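Local atomic coordinates of acetyl-CoA acetyltransferase (Mycobacterium smegmatis, PDB entry 4EGV), a protein that probably acts as an acyltransferase, being a monomeric thiolase-like protein with an extra C-terminal domain. Residues C57-A61 with D62-R66; G380-Y383 with S384-I388; K494-E498 with G499-G503. All blocks are in the same frame, centred on the assembly; numbering follows the deposited sequence.

Interaction 1: residues C57-A61 with D62-R66; sequences CGADA and DTVAR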
loop_
_atom_site.group_PDB
_atom_site.type_symbol
_atom_site.label_atom_id
_atom_site.label_comp_id
_atom_site.label_asym_id
_atom_site.label_seq_id
_atom_site.Cartn_x
_atom_site.Cartn_y
_atom_site.Cartn_z
ATOM N N CYS A 57 -8.871 -8.801 -23.201
ATOM C CA CYS A 57 -8.570 -7.854 -24.262
ATOM C C CYS A 57 -9.314 -7.972 -25.560
ATOM O O CYS A 57 -9.182 -7.121 -26.382
ATOM C CB CYS A 57 -7.069 -7.780 -24.530
ATOM S SG CYS A 57 -6.364 -8.950 -25.578
ATOM N N GLY A 58 -10.087 -9.022 -25.733
ATOM C CA GLY A 58 -10.920 -9.208 -26.898
ATOM C C GLY A 58 -10.275 -9.548 -28.212
ATOM O O GLY A 58 -10.863 -9.406 -29.242
ATOM N N ALA A 59 -9.056 -10.017 -28.172
ATOM C CA ALA A 59 -8.356 -10.401 -29.360
ATOM C C ALA A 59 -7.991 -11.808 -29.126
ATOM O O ALA A 59 -8.269 -12.324 -28.098
ATOM C CB ALA A 59 -7.153 -9.607 -29.516
ATOM N N ASP A 60 -7.368 -12.441 -30.087
ATOM C CA ASP A 60 -6.934 -13.818 -29.945
ATOM C C ASP A 60 -5.827 -13.940 -28.932
ATOM O O ASP A 60 -4.781 -13.391 -29.101
ATOM C CB ASP A 60 -6.428 -14.290 -31.294
ATOM C CG ASP A 60 -6.035 -15.704 -31.303
ATOM O OD1 ASP A 60 -6.582 -16.485 -30.541
ATOM O OD2 ASP A 60 -5.178 -16.040 -32.107
ATOM N N ALA A 61 -6.062 -14.697 -27.887
ATOM C CA ALA A 61 -5.113 -14.853 -26.822
ATOM C C ALA A 61 -3.740 -15.321 -27.261
ATOM O O ALA A 61 -2.748 -14.824 -26.816
ATOM C CB ALA A 61 -5.676 -15.775 -25.824
ATOM N N ASP A 62 -3.702 -16.297 -28.138
ATOM C CA ASP A 62 -2.477 -16.909 -28.576
ATOM C C ASP A 62 -1.625 -15.965 -29.386
ATOM O O ASP A 62 -0.427 -15.952 -29.248
ATOM C CB ASP A 62 -2.775 -18.163 -29.386
ATOM C CG ASP A 62 -3.381 -19.269 -28.563
ATOM O OD1 ASP A 62 -3.087 -19.383 -27.388
ATOM O OD2 ASP A 62 -4.159 -20.049 -29.096
ATOM N N THR A 63 -2.253 -15.176 -30.238
ATOM C CA THR A 63 -1.555 -14.176 -31.025
ATOM C C THR A 63 -0.971 -13.108 -30.105
ATOM O O THR A 63 0.146 -12.624 -30.340
ATOM C CB THR A 63 -2.468 -13.547 -32.109
ATOM O OG1 THR A 63 -3.292 -14.568 -32.665
ATOM C CG2 THR A 63 -1.660 -12.910 -33.256
ATOM N N VAL A 64 -1.716 -12.771 -29.051
ATOM C CA VAL A 64 -1.299 -11.752 -28.093
ATOM C C VAL A 64 -0.103 -12.240 -27.297
ATOM O O VAL A 64 0.896 -11.542 -27.161
ATOM C CB VAL A 64 -2.464 -11.323 -27.137
ATOM C CG1 VAL A 64 -2.039 -10.177 -26.214
ATOM C CG2 VAL A 64 -3.665 -10.903 -27.925
ATOM N N ALA A 65 -0.230 -13.449 -26.769
ATOM C CA ALA A 65 0.845 -14.137 -26.076
ATOM C C ALA A 65 2.175 -14.203 -26.862
ATOM O O ALA A 65 3.244 -13.975 -26.298
ATOM C CB ALA A 65 0.406 -15.523 -25.709
ATOM N N ARG A 66 2.112 -14.523 -28.156
ATOM C CA ARG A 66 3.320 -14.535 -28.994
ATOM C C ARG A 66 3.940 -13.142 -29.158
ATOM O O ARG A 66 5.121 -13.033 -29.447
ATOM C CB ARG A 66 3.074 -15.210 -30.357
ATOM C CG ARG A 66 3.084 -16.746 -30.291
ATOM C CD ARG A 66 2.921 -17.450 -31.679
ATOM N NE ARG A 66 1.790 -16.956 -32.496
ATOM C CZ ARG A 66 0.551 -17.461 -32.525
ATOM N NH1 ARG A 66 0.213 -18.507 -31.796
ATOM N NH2 ARG A 66 -0.362 -16.906 -33.298
#
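The N-cap of helix 61-67 is formed by Asp60, which meets Thr63, three residues further on, their side chains crossing at about a right angle. The Thr63 hydroxyl donates a hydrogen bond to Asp60 OD2; OG1 is modelled 2.5 Å from that oxygen, a length too short to be trusted. With CG placed trans to its own backbone N (chi1 -176°), the Asp60 carboxylate is set beside the carbonyl carbon, where OD2 meets Thr63 OG1. The backbone adds its own grip: Val64 N bonds to Asp60 O at 3.1 Å, and Ala65 N makes a nearly straight bond (174°) to Ala61 O at 2.9 Å. A pair of acids lies at the helix start, Asp60 OD1 and Asp62 OD2 being 4.5 Å apart, and the positive end of the helix dipole would probably offset their mutual repulsion. On the apolar side, Val64 carries the contact. Its CG2 branch reaches back toward the loop, meeting Ala59 CB at 4.0 Å and Cys57 SG at 4.1 Å. The preceding helix 42-56 gives way at Gly58, whose positive phi helps turn the chain into the cap. The result is a short connection between two helices: Ala61 and Ala65 rest on Leu54 of helix 42-56, while Cys57 and Val64 both lean on Leu276 of strand 271-279, in the central mixed sheet.

Interaction 2: residues G380-Y383 with S384-I388; sequences GNNY and SMHGI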
loop_
_atom_site.group_PDB
_atom_site.type_symbol
_atom_site.label_atom_id
_atom_site.label_comp_id
_atom_site.label_asym_id
_atom_site.label_seq_id
_atom_site.Cartn_x
_atom_site.Cartn_y
_atom_site.Cartn_z
ATOM N N GLY A 380 -0.470 -8.495 1.552
ATOM C CA GLY A 380 -0.179 -7.108 1.324
ATOM C C GLY A 380 0.678 -6.761 0.132
ATOM O O GLY A 380 0.622 -5.632 -0.352
ATOM N N ASN A 381 1.440 -7.719 -0.361
ATOM C CA ASN A 381 2.363 -7.431 -1.426
ATOM C C ASN A 381 1.789 -7.189 -2.841
ATOM O O ASN A 381 2.192 -6.255 -3.543
ATOM C CB ASN A 381 3.481 -8.454 -1.459
ATOM C CG ASN A 381 4.782 -7.816 -1.812
ATOM O OD1 ASN A 381 5.206 -7.838 -2.977
ATOM N ND2 ASN A 381 5.404 -7.169 -0.822
ATOM N N ASN A 382 0.857 -8.039 -3.246
ATOM C CA ASN A 382 0.253 -7.952 -4.561
ATOM C C ASN A 382 -1.163 -7.341 -4.566
ATOM O O ASN A 382 -1.861 -7.374 -5.555
ATOM C CB ASN A 382 0.274 -9.333 -5.238
ATOM C CG ASN A 382 0.135 -9.230 -6.710
ATOM O OD1 ASN A 382 0.949 -8.588 -7.358
ATOM N ND2 ASN A 382 -0.921 -9.802 -7.253
ATOM N N TYR A 383 -1.566 -6.759 -3.457
ATOM C CA TYR A 383 -2.898 -6.192 -3.337
ATOM C C TYR A 383 -3.270 -5.149 -4.390
ATOM O O TYR A 383 -4.327 -5.237 -4.985
ATOM C CB TYR A 383 -3.116 -5.586 -1.960
ATOM C CG TYR A 383 -4.376 -4.754 -1.953
ATOM C CD1 TYR A 383 -5.633 -5.364 -1.799
ATOM C CD2 TYR A 383 -4.329 -3.368 -2.166
ATOM C CE1 TYR A 383 -6.759 -4.640 -1.826
ATOM C CE2 TYR A 383 -5.486 -2.636 -2.196
ATOM C CZ TYR A 383 -6.693 -3.282 -2.028
ATOM O OH TYR A 383 -7.857 -2.573 -2.033
ATOM N N SER A 384 -2.416 -4.160 -4.619
ATOM C CA SER A 384 -2.738 -3.083 -5.565
ATOM C C SER A 384 -2.937 -3.520 -7.006
ATOM O O SER A 384 -3.368 -2.747 -7.829
ATOM C CB SER A 384 -1.717 -1.926 -5.506
ATOM O OG SER A 384 -2.066 -0.961 -4.531
HETATM N N MSE A 385 -2.635 -4.744 -7.351
HETATM C CA MSE A 385 -2.878 -5.122 -8.711
HETATM C C MSE A 385 -4.327 -5.479 -8.946
HETATM O O MSE A 385 -4.825 -5.374 -10.060
HETATM C CB MSE A 385 -2.036 -6.299 -9.064
HETATM C CG MSE A 385 -2.070 -6.562 -10.511
HETATM SE SE MSE A 385 -0.431 -7.287 -10.910
HETATM C CE MSE A 385 -0.447 -8.896 -9.876
ATOM N N HIS A 386 -4.970 -5.946 -7.888
ATOM C CA HIS A 386 -6.398 -6.086 -7.829
ATOM C C HIS A 386 -7.135 -4.713 -7.901
ATOM O O HIS A 386 -8.146 -4.586 -8.558
ATOM C CB HIS A 386 -6.753 -6.875 -6.561
ATOM C CG HIS A 386 -6.270 -8.289 -6.602
ATOM N ND1 HIS A 386 -6.931 -9.273 -7.304
ATOM C CD2 HIS A 386 -5.171 -8.875 -6.066
ATOM C CE1 HIS A 386 -6.275 -10.407 -7.181
ATOM N NE2 HIS A 386 -5.210 -10.193 -6.432
ATOM N N GLY A 387 -6.587 -3.726 -7.198
ATOM C CA GLY A 387 -6.971 -2.336 -7.286
ATOM C C GLY A 387 -6.961 -1.780 -8.695
ATOM O O GLY A 387 -7.960 -1.238 -9.155
ATOM N N ILE A 388 -5.826 -1.935 -9.367
ATOM C CA ILE A 388 -5.679 -1.568 -10.759
ATOM C C ILE A 388 -6.685 -2.276 -11.664
ATOM O O ILE A 388 -7.283 -1.654 -12.549
ATOM C CB ILE A 388 -4.233 -1.765 -11.258
ATOM C CG1 ILE A 388 -3.286 -0.919 -10.414
ATOM C CG2 ILE A 388 -4.096 -1.415 -12.715
ATOM C CD1 ILE A 388 -1.788 -1.136 -10.646
#
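His386 sets the edge of its imidazole toward Tyr383 O, which lies near the ring plane, 3.9 Å from CD2. This is the entry into helix 383-397, a helix of the thiolase fold, buried at this end, that follows the loop after helix 373-376. Tyr383 has CG opposite the backbone N about the CA-CB bond (chi1 168°), which puts the CD2 flank of its ring obliquely beside Ser384 N. Its OH is hydrogen-bonded to Asp341 of strand 337-342. The first turn is drawn together by bonds between residues three apart. Met385 N donates to Asn382 O at 3.3 Å with an angle of 160°, approaching from above the carbonyl plane, and His386 N makes a weak bond to Tyr383 O at 3.1 Å. From the next carbonyl on, the i to i+4 spacing appears, Ile388 N bonding to Ser384 O. The polar ends are held by partners from several parts of the fold: Asn382 OD1 bonds to Thr74, and His386 ND1 to Gln27 of strand 20-29. Met385, present as selenomethionine, has a bent chain that crosses Asn382 at a slant; the position of its terminal methyl is doubtful. The same side chain also touches Pro118 of helix 117-130. Asn382 O, the acceptor of the Met385 N bond, approaches the His386 ring obliquely as well, 3.7 Å from CD2.

Interaction 3: residues K494-E498 with G499-G503; sequences KLLSE and GDPIG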
loop_
_atom_site.group_PDB
_atom_site.type_symbol
_atom_site.label_atom_id
_atom_site.label_comp_id
_atom_site.label_asym_id
_atom_site.label_seq_id
_atom_site.Cartn_x
_atom_site.Cartn_y
_atom_site.Cartn_z
ATOM N N LYS A 494 1.284 -0.546 32.064
ATOM C CA LYS A 494 -0.078 -0.236 32.482
ATOM C C LYS A 494 -0.505 1.139 31.908
ATOM O O LYS A 494 -1.626 1.287 31.423
ATOM C CB LYS A 494 -0.143 -0.278 34.026
ATOM C CG LYS A 494 -1.506 -0.113 34.665
ATOM C CD LYS A 494 -1.482 -0.560 36.137
ATOM C CE LYS A 494 -2.880 -1.124 36.530
ATOM N NZ LYS A 494 -3.049 -1.265 37.988
ATOM N N LEU A 495 0.405 2.122 31.946
ATOM C CA LEU A 495 0.157 3.451 31.378
ATOM C C LEU A 495 -0.016 3.409 29.854
ATOM O O LEU A 495 -0.892 4.094 29.330
ATOM C CB LEU A 495 1.255 4.458 31.783
ATOM C CG LEU A 495 1.026 5.906 31.328
ATOM C CD1 LEU A 495 -0.047 6.661 32.166
ATOM C CD2 LEU A 495 2.329 6.657 31.290
ATOM N N LEU A 496 0.805 2.615 29.158
ATOM C CA LEU A 496 0.712 2.484 27.693
ATOM C C LEU A 496 -0.536 1.737 27.204
ATOM O O LEU A 496 -1.090 2.064 26.139
ATOM C CB LEU A 496 1.958 1.840 27.090
ATOM C CG LEU A 496 3.337 2.431 27.387
ATOM C CD1 LEU A 496 4.456 1.563 26.845
ATOM C CD2 LEU A 496 3.467 3.821 26.861
ATOM N N SER A 497 -0.986 0.756 27.988
ATOM C CA SER A 497 -2.164 -0.044 27.631
ATOM C C SER A 497 -3.504 0.588 27.997
ATOM O O SER A 497 -4.489 0.410 27.281
ATOM C CB SER A 497 -2.101 -1.423 28.283
ATOM O OG SER A 497 -0.821 -2.011 28.175
ATOM N N GLU A 498 -3.537 1.308 29.118
ATOM C CA GLU A 498 -4.797 1.709 29.738
ATOM C C GLU A 498 -4.976 3.212 29.951
ATOM O O GLU A 498 -6.099 3.667 30.139
ATOM C CB GLU A 498 -4.967 0.995 31.087
ATOM C CG GLU A 498 -5.221 -0.526 31.000
ATOM C CD GLU A 498 -5.500 -1.206 32.371
ATOM O OE1 GLU A 498 -5.284 -0.594 33.458
ATOM O OE2 GLU A 498 -5.934 -2.381 32.346
ATOM N N GLY A 499 -3.928 3.968 29.692
ATOM C CA GLY A 499 -3.997 5.412 29.765
ATOM C C GLY A 499 -3.618 6.193 28.520
ATOM O O GLY A 499 -3.919 5.798 27.439
ATOM N N ASP A 500 -2.957 7.318 28.696
ATOM C CA ASP A 500 -2.512 8.164 27.605
ATOM C C ASP A 500 -1.108 8.655 27.923
ATOM O O ASP A 500 -0.922 9.489 28.783
ATOM C CB ASP A 500 -3.481 9.330 27.445
ATOM C CG ASP A 500 -3.380 9.996 26.122
ATOM O OD1 ASP A 500 -2.306 10.007 25.553
ATOM O OD2 ASP A 500 -4.372 10.555 25.669
ATOM N N PRO A 501 -0.123 8.078 27.245
ATOM C CA PRO A 501 1.282 8.264 27.619
ATOM C C PRO A 501 1.989 9.423 26.928
ATOM O O PRO A 501 2.965 9.932 27.478
ATOM C CB PRO A 501 1.927 6.938 27.202
ATOM C CG PRO A 501 1.079 6.452 26.082
ATOM C CD PRO A 501 -0.321 6.878 26.414
ATOM N N ILE A 502 1.530 9.831 25.749
ATOM C CA ILE A 502 2.246 10.838 25.033
ATOM C C ILE A 502 2.834 11.903 25.916
ATOM O O ILE A 502 2.119 12.621 26.578
ATOM C CB ILE A 502 1.288 11.532 24.153
ATOM C CG1 ILE A 502 0.431 10.504 23.463
ATOM C CG2 ILE A 502 2.036 12.347 23.177
ATOM C CD1 ILE A 502 -0.336 9.689 24.423
ATOM N N GLY A 503 4.138 12.062 25.920
ATOM C CA GLY A 503 4.677 13.182 26.661
ATOM C C GLY A 503 5.078 12.899 28.085
ATOM O O GLY A 503 5.540 13.775 28.781
#
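Lys494 accepts Glu498 N on its carbonyl oxygen, and Gly499 N follows 3.9 Å from the same Lys494 O, not bonded to it; this is the C-terminal end of helix 490-498, within the additional C-terminal domain of type 1 thiolase-like proteins. Leu495 makes two contacts with the chain that follows. Its carbonyl oxygen receives Gly499 N at 3.1 Å, the donor sitting above the carbonyl plane and the bond bent to 138°. Its side chain, with CG trans to the backbone N, runs alongside Pro501 in the opposing direction, CD2 lying 4.1 Å from Pro501 CB. Leu496 comes next and lies across the proline at about a right angle, its buried side chain also packing on Tyr460 and Val462 of strand 453-463. Ser497 turns away and returns its OG to Val493 O, one turn back on the helix. Glu498 is the last helical residue. At Gly499 the chain leaves helical geometry, and the following residues head for strand 505-509; on the way Asp500 forms a salt bridge with Arg203 of helix 191-206. Of the two leucine contacts with the proline, the closer is made by Leu496 CD2, 3.5 Å from Pro501 CB and 3.6 Å from Pro501 CG.

In the fold
Read from the N terminus, the three contacts follow in series, each joining adjacent pieces of chain, so none nests within or crosses another. Interaction 1 closes the short loop between helices 42-56 and 61-67. Interaction 2 lies far along the sequence but only about 24 Å away, centre to centre; it leads the loop after helix 373-376 into helix 383-397 and sits near the middle of the molecule. Strand 271-279 of the mixed sheet touches both. Interaction 3 finishes helix 490-498 and starts the connection to strand 505-509 of the separate five-stranded sheet, its centre about 59 Å from that of interaction 1, across the chain's centre.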